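Side-chain contacts in splicing factor U2AF 35 KDA subunit (Homo sapiens, PDB 1JMT), which forms a heterodimer with the large U2AF subunit and mediates protein and RNA contacts needed for accurate 3' splice site selection, recruiting U2 snRNP to the branch point: residues T45-K50 with I86-R91; Q2-L7 with E82-D87. The protein carries 1 engineered substitution. One frame throughout, in Å; residues are numbered along the deposited sequence.

Interaction 1: T45-K50 with I86-R91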
loop_
_atom_site.group_PDB
_atom_site.type_symbol
_atom_site.label_atom_id
_atom_site.label_comp_id
_atom_site.label_asym_id
_atom_site.label_seq_id
_atom_site.Cartn_x
_atom_site.Cartn_y
_atom_site.Cartn_z
ATOM N N THR A 45 1.344 -4.441 -9.726
ATOM C CA THR A 45 0.580 -4.398 -10.971
ATOM C C THR A 45 -0.112 -3.056 -11.170
ATOM O O THR A 45 -0.048 -2.466 -12.252
ATOM C CB THR A 45 -0.471 -5.519 -11.014
ATOM O OG1 THR A 45 0.195 -6.784 -11.073
ATOM C CG2 THR A 45 -1.377 -5.365 -12.235
ATOM N N GLU A 46 -0.776 -2.575 -10.129
ATOM C CA GLU A 46 -1.454 -1.293 -10.220
ATOM C C GLU A 46 -0.441 -0.174 -10.470
ATOM O O GLU A 46 -0.699 0.722 -11.278
ATOM C CB GLU A 46 -2.246 -1.022 -8.937
ATOM C CG GLU A 46 -3.035 0.286 -8.938
ATOM C CD GLU A 46 -4.104 0.358 -10.034
ATOM O OE1 GLU A 46 -4.584 -0.698 -10.487
ATOM O OE2 GLU A 46 -4.476 1.483 -10.428
ATOM N N MET A 47 0.713 -0.224 -9.799
ATOM C CA MET A 47 1.736 0.817 -9.990
ATOM C C MET A 47 2.159 0.911 -11.451
ATOM O O MET A 47 2.277 2.009 -12.006
ATOM C CB MET A 47 2.983 0.552 -9.134
ATOM C CG MET A 47 2.770 0.663 -7.626
ATOM S SD MET A 47 2.134 2.275 -7.117
ATOM C CE MET A 47 0.400 1.884 -6.993
ATOM N N GLU A 48 2.383 -0.241 -12.074
ATOM C CA GLU A 48 2.799 -0.271 -13.472
ATOM C C GLU A 48 1.649 -0.003 -14.432
ATOM O O GLU A 48 1.836 0.624 -15.454
ATOM C CB GLU A 48 3.448 -1.619 -13.810
ATOM C CG GLU A 48 4.756 -1.854 -13.084
ATOM C CD GLU A 48 5.863 -2.314 -14.012
ATOM O OE1 GLU A 48 5.734 -3.419 -14.582
ATOM O OE2 GLU A 48 6.859 -1.569 -14.174
ATOM N N GLU A 49 0.463 -0.484 -14.095
ATOM C CA GLU A 49 -0.703 -0.303 -14.950
ATOM C C GLU A 49 -1.152 1.154 -15.065
ATOM O O GLU A 49 -1.392 1.651 -16.166
ATOM C CB GLU A 49 -1.862 -1.163 -14.429
ATOM C CG GLU A 49 -2.481 -2.092 -15.464
ATOM C CD GLU A 49 -3.259 -1.348 -16.536
ATOM O OE1 GLU A 49 -4.270 -0.697 -16.190
ATOM O OE2 GLU A 49 -2.860 -1.414 -17.720
ATOM N N LYS A 50 -1.246 1.854 -13.942
ATOM C CA LYS A 50 -1.714 3.229 -13.987
ATOM C C LYS A 50 -0.721 4.365 -13.781
ATOM O O LYS A 50 -0.969 5.474 -14.242
ATOM C CB LYS A 50 -2.881 3.401 -13.009
ATOM C CG LYS A 50 -4.109 2.578 -13.392
ATOM C CD LYS A 50 -5.326 2.952 -12.562
ATOM C CE LYS A 50 -6.519 2.054 -12.866
ATOM N NZ LYS A 50 -6.978 2.202 -14.278
ATOM N N ILE A 86 0.043 12.260 -5.986
ATOM C CA ILE A 86 -1.161 13.077 -6.053
ATOM C C ILE A 86 -2.417 12.227 -6.253
ATOM O O ILE A 86 -3.389 12.352 -5.501
ATOM C CB ILE A 86 -1.062 14.108 -7.200
ATOM C CG1 ILE A 86 0.132 15.033 -6.960
ATOM C CG2 ILE A 86 -2.348 14.923 -7.285
ATOM C CD1 ILE A 86 0.526 15.844 -8.177
ATOM N N ASP A 87 -2.402 11.357 -7.258
ATOM C CA ASP A 87 -3.568 10.522 -7.511
ATOM C C ASP A 87 -3.835 9.532 -6.378
ATOM O O ASP A 87 -4.984 9.342 -5.971
ATOM C CB ASP A 87 -3.417 9.760 -8.834
ATOM C CG ASP A 87 -4.685 9.014 -9.218
ATOM O OD1 ASP A 87 -5.738 9.673 -9.364
ATOM O OD2 ASP A 87 -4.641 7.773 -9.367
ATOM N N LEU A 88 -2.778 8.905 -5.868
ATOM C CA LEU A 88 -2.930 7.923 -4.793
ATOM C C LEU A 88 -3.520 8.527 -3.530
ATOM O O LEU A 88 -4.226 7.851 -2.778
ATOM C CB LEU A 88 -1.584 7.263 -4.478
ATOM C CG LEU A 88 -1.151 6.225 -5.519
ATOM C CD1 LEU A 88 0.339 5.958 -5.414
ATOM C CD2 LEU A 88 -1.951 4.949 -5.315
ATOM N N ASN A 89 -3.225 9.797 -3.282
ATOM C CA ASN A 89 -3.767 10.438 -2.106
ATOM C C ASN A 89 -5.266 10.710 -2.253
ATOM O O ASN A 89 -5.924 11.113 -1.295
ATOM C CB ASN A 89 -2.996 11.721 -1.783
ATOM C CG ASN A 89 -1.779 11.451 -0.918
ATOM O OD1 ASN A 89 -1.871 10.734 0.075
ATOM N ND2 ASN A 89 -0.638 12.022 -1.283
ATOM N N ASN A 90 -5.791 10.477 -3.457
ATOM C CA ASN A 90 -7.216 10.630 -3.740
ATOM C C ASN A 90 -7.883 9.257 -3.895
ATOM O O ASN A 90 -8.969 9.153 -4.472
ATOM C CB ASN A 90 -7.443 11.428 -5.032
ATOM C CG ASN A 90 -7.048 12.884 -4.894
ATOM O OD1 ASN A 90 -7.288 13.499 -3.861
ATOM N ND2 ASN A 90 -6.453 13.445 -5.942
ATOM N N ARG A 91 -7.242 8.204 -3.390
ATOM C CA ARG A 91 -7.816 6.863 -3.519
ATOM C C ARG A 91 -7.911 6.080 -2.216
ATOM O O ARG A 91 -7.229 6.378 -1.230
ATOM C CB ARG A 91 -7.011 6.029 -4.525
ATOM C CG ARG A 91 -6.927 6.618 -5.917
ATOM C CD ARG A 91 -6.063 5.751 -6.845
ATOM N NE ARG A 91 -6.671 4.450 -7.121
ATOM C CZ ARG A 91 -6.113 3.509 -7.873
ATOM N NH1 ARG A 91 -4.923 3.715 -8.428
ATOM N NH2 ARG A 91 -6.747 2.360 -8.078
#
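Glu-46 carries its CG anti to the backbone N (chi1 -178°) and then bends at chi2, which aims the carboxylate at Arg-91, whose own chain runs straight from CB and kinks at chi3 to meet it from the opposite direction. The contact joins the two helical elements of the RNA recognition motif, a beta-alpha-beta-beta-alpha-beta fold: Glu-46 lies near the end of helix 22-51, and Arg-91 closes the type I turn that begins at Leu-88. As modelled, though Glu-46 OE2 sits too near Lys-50 CD for its place to be sure, this oxygen lies at the guanidinium edge, near its plane, with Arg-91 NH1 donating over 3.0 Å at an N-H...O angle of 156° and Arg-91 NH2 adding a weak bond at 3.4 Å. In this model one oxygen serves both nitrogens, with the carboxylate and guanidinium planes 76° apart. Tyr-51 OH, one residue beyond the segment on helix 22-51, is the firmer partner of Arg-91 NH1, and the same hydroxyl bonds Asp-87 OD2. Arg-91 NH2 bridges to an acidic side chain of the bound peptide, which belongs to the large U2AF subunit, so the guanidinium links helix 22-51 to that peptide. Replacing Glu-46 by an alanine would probably leave Arg-91 without its carboxylate mate on helix 22-51 and open a gap beside the peptide's aromatic side chain, against which Glu-46 and Met-47 both pack. The other half of the contact is apolar. Met-47 starts out pointing away from helix 78-88, but a bend at chi2 turns the thioether back. Both apolar residues also rest on the sheet, Met-47 on Val-73 and Phe-75, Leu-88 on Ile-98 and Ala-100. Their meeting is methyl to methyl, Met-47 CE lying 4.2 Å from Leu-88 CD2.

Interaction 2: Q2-L7 with E82-D87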
loop_
_atom_site.group_PDB
_atom_site.type_symbol
_atom_site.label_atom_id
_atom_site.label_comp_id
_atom_site.label_asym_id
_atom_site.label_seq_id
_atom_site.Cartn_x
_atom_site.Cartn_y
_atom_site.Cartn_z
ATOM N N GLN A 2 12.309 9.828 -7.114
ATOM C CA GLN A 2 11.645 8.837 -7.963
ATOM C C GLN A 2 10.940 7.821 -7.073
ATOM O O GLN A 2 10.242 6.930 -7.554
ATOM C CB GLN A 2 12.666 8.090 -8.821
ATOM C CG GLN A 2 13.510 8.961 -9.721
ATOM C CD GLN A 2 14.687 8.197 -10.293
ATOM O OE1 GLN A 2 14.515 7.245 -11.055
ATOM N NE2 GLN A 2 15.894 8.607 -9.919
ATOM N N THR A 3 11.137 7.960 -5.770
ATOM C CA THR A 3 10.554 7.039 -4.815
ATOM C C THR A 3 9.377 7.619 -4.042
ATOM O O THR A 3 9.431 8.754 -3.572
ATOM C CB THR A 3 11.608 6.582 -3.799
ATOM O OG1 THR A 3 12.784 6.153 -4.493
ATOM C CG2 THR A 3 11.074 5.428 -2.966
ATOM N N ILE A 4 8.315 6.825 -3.926
ATOM C CA ILE A 4 7.127 7.218 -3.182
ATOM C C ILE A 4 6.953 6.214 -2.039
ATOM O O ILE A 4 7.474 5.100 -2.099
ATOM C CB ILE A 4 5.851 7.187 -4.059
ATOM C CG1 ILE A 4 5.453 5.739 -4.378
ATOM C CG2 ILE A 4 6.093 7.958 -5.351
ATOM C CD1 ILE A 4 4.095 5.617 -5.064
ATOM N N ALA A 5 6.236 6.619 -0.998
ATOM C CA ALA A 5 5.977 5.754 0.144
ATOM C C ALA A 5 4.486 5.708 0.434
ATOM O O ALA A 5 3.830 6.744 0.483
ATOM C CB ALA A 5 6.716 6.273 1.373
ATOM N N LEU A 6 3.956 4.501 0.609
ATOM C CA LEU A 6 2.551 4.315 0.944
ATOM C C LEU A 6 2.626 3.911 2.414
ATOM O O LEU A 6 3.040 2.800 2.753
ATOM C CB LEU A 6 1.942 3.217 0.075
ATOM C CG LEU A 6 2.074 3.476 -1.434
ATOM C CD1 LEU A 6 1.382 2.359 -2.194
ATOM C CD2 LEU A 6 1.455 4.825 -1.795
ATOM N N LEU A 7 2.247 4.845 3.281
ATOM C CA LEU A 7 2.344 4.664 4.721
ATOM C C LEU A 7 1.375 3.708 5.397
ATOM O O LEU A 7 0.152 3.836 5.276
ATOM C CB LEU A 7 2.284 6.035 5.404
ATOM C CG LEU A 7 3.268 7.050 4.800
ATOM C CD1 LEU A 7 3.084 8.409 5.449
ATOM C CD2 LEU A 7 4.698 6.556 4.984
ATOM N N GLU A 82 5.815 11.658 -8.900
ATOM C CA GLU A 82 5.108 12.842 -8.438
ATOM C C GLU A 82 3.622 12.786 -8.754
ATOM O O GLU A 82 2.799 13.257 -7.969
ATOM C CB GLU A 82 5.729 14.103 -9.050
ATOM C CG GLU A 82 7.189 14.298 -8.672
ATOM C CD GLU A 82 7.794 15.558 -9.269
ATOM O OE1 GLU A 82 7.685 15.744 -10.500
ATOM O OE2 GLU A 82 8.384 16.356 -8.507
ATOM N N LYS A 83 3.275 12.212 -9.899
ATOM C CA LYS A 83 1.873 12.102 -10.272
ATOM C C LYS A 83 1.176 10.982 -9.511
ATOM O O LYS A 83 -0.019 11.070 -9.219
ATOM C CB LYS A 83 1.738 11.870 -11.776
ATOM C CG LYS A 83 1.994 13.120 -12.614
ATOM C CD LYS A 83 1.846 12.821 -14.097
ATOM C CE LYS A 83 2.159 14.042 -14.942
ATOM N NZ LYS A 83 2.114 13.735 -16.399
ATOM N N ALA A 84 1.920 9.925 -9.194
ATOM C CA ALA A 84 1.345 8.807 -8.459
ATOM C C ALA A 84 0.921 9.288 -7.081
ATOM O O ALA A 84 -0.181 8.993 -6.622
ATOM C CB ALA A 84 2.359 7.674 -8.326
ATOM N N VAL A 85 1.801 10.039 -6.428
ATOM C CA VAL A 85 1.518 10.552 -5.094
ATOM C C VAL A 85 0.207 11.331 -5.051
ATOM O O VAL A 85 -0.642 11.084 -4.191
ATOM C CB VAL A 85 2.671 11.446 -4.597
ATOM C CG1 VAL A 85 2.300 12.101 -3.272
ATOM C CG2 VAL A 85 3.929 10.603 -4.427
ATOM N N ILE A 86 0.043 12.260 -5.986
ATOM C CA ILE A 86 -1.161 13.077 -6.053
ATOM C C ILE A 86 -2.417 12.227 -6.253
ATOM O O ILE A 86 -3.389 12.352 -5.501
ATOM C CB ILE A 86 -1.062 14.108 -7.200
ATOM C CG1 ILE A 86 0.132 15.033 -6.960
ATOM C CG2 ILE A 86 -2.348 14.923 -7.285
ATOM C CD1 ILE A 86 0.526 15.844 -8.177
ATOM N N ASP A 87 -2.402 11.357 -7.258
ATOM C CA ASP A 87 -3.568 10.522 -7.511
ATOM C C ASP A 87 -3.835 9.532 -6.378
ATOM O O ASP A 87 -4.984 9.342 -5.971
ATOM C CB ASP A 87 -3.417 9.760 -8.834
ATOM C CG ASP A 87 -4.685 9.014 -9.218
ATOM O OD1 ASP A 87 -5.738 9.673 -9.364
ATOM O OD2 ASP A 87 -4.641 7.773 -9.367
#
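Ile-4 meets helix 78-88 with two different branches, CG2 against Val-85 and CD1 against Ala-84, in the strand-to-helix packing that builds the core of an RNA recognition motif. Its strand, 3-11, is the middle one of the five in the antiparallel sheet, bonded through the Ile-4 backbone to Val-73 on strand 68-75. The side-chain conformation explains the division of labour. A chi1 of 71° wedges CG1 between the strand's N and carbonyl carbon and turns CG2 out to the helix. The second torsion is extended (chi2 172°) and carries CD1 onward along a separate path from CG2. As a result each methyl finds its own residue: Ile-4 CG2 comes within 3.5 Å of Val-85 CG2, while Ile-4 CD1 is 4.2 Å from Ala-84 CB. Neither methyl takes over the other's partner, since Ile-4 CD1 stays 5.0 Å from Val-85 CG2 and Ile-4 CG2 stays 4.8 Å from Ala-84 CB. Val-85 is turned with CG1 anti to its backbone N (chi1 174°), which puts CG2, and not CG1, against the strand; the two side chains pass alongside each other in opposite directions. The backbones come closest here, with Ile-4 CA and Val-85 CA 6.8 Å apart. Ala-84 points toward the strand, and its small methyl probably makes room for Ile-4 CD1. Ala-81 and Leu-88, one turn before and one turn after Ala-84, add to the helix surface around Ile-4, and Val-73 and Phe-75 flank it on the neighbouring strand. Strand alternation sends Ala-5 away from the helix, onto Tyr-72, on the sheet face that in canonical members of this family binds RNA. Ile-4 CB itself lies 3.9 Å from Val-85 CG2.

Overall arrangement
Interactions 1 and 2 are neighbouring parts of one core, their centres 8 Å apart, and both use helix 78-88, sharing Ile-86 and Asp-87. Leu-88 joins them directly: its CD1 packs 3.8 Å from Ile-4 CD1 and 4.0 Å from Leu-6 CD2, while its other methyl serves interaction 1. Interaction 2 thus seats the helix on the sheet, and interaction 1 fastens the helix and the turn at its end to helix 22-51. They differ toward the ligand: interaction 1 supplies Glu-46, Met-47 and Arg-91 to the peptide site on the helices, whereas interaction 2 packs helix 78-88 on the sheet and connects with that site through Leu-88.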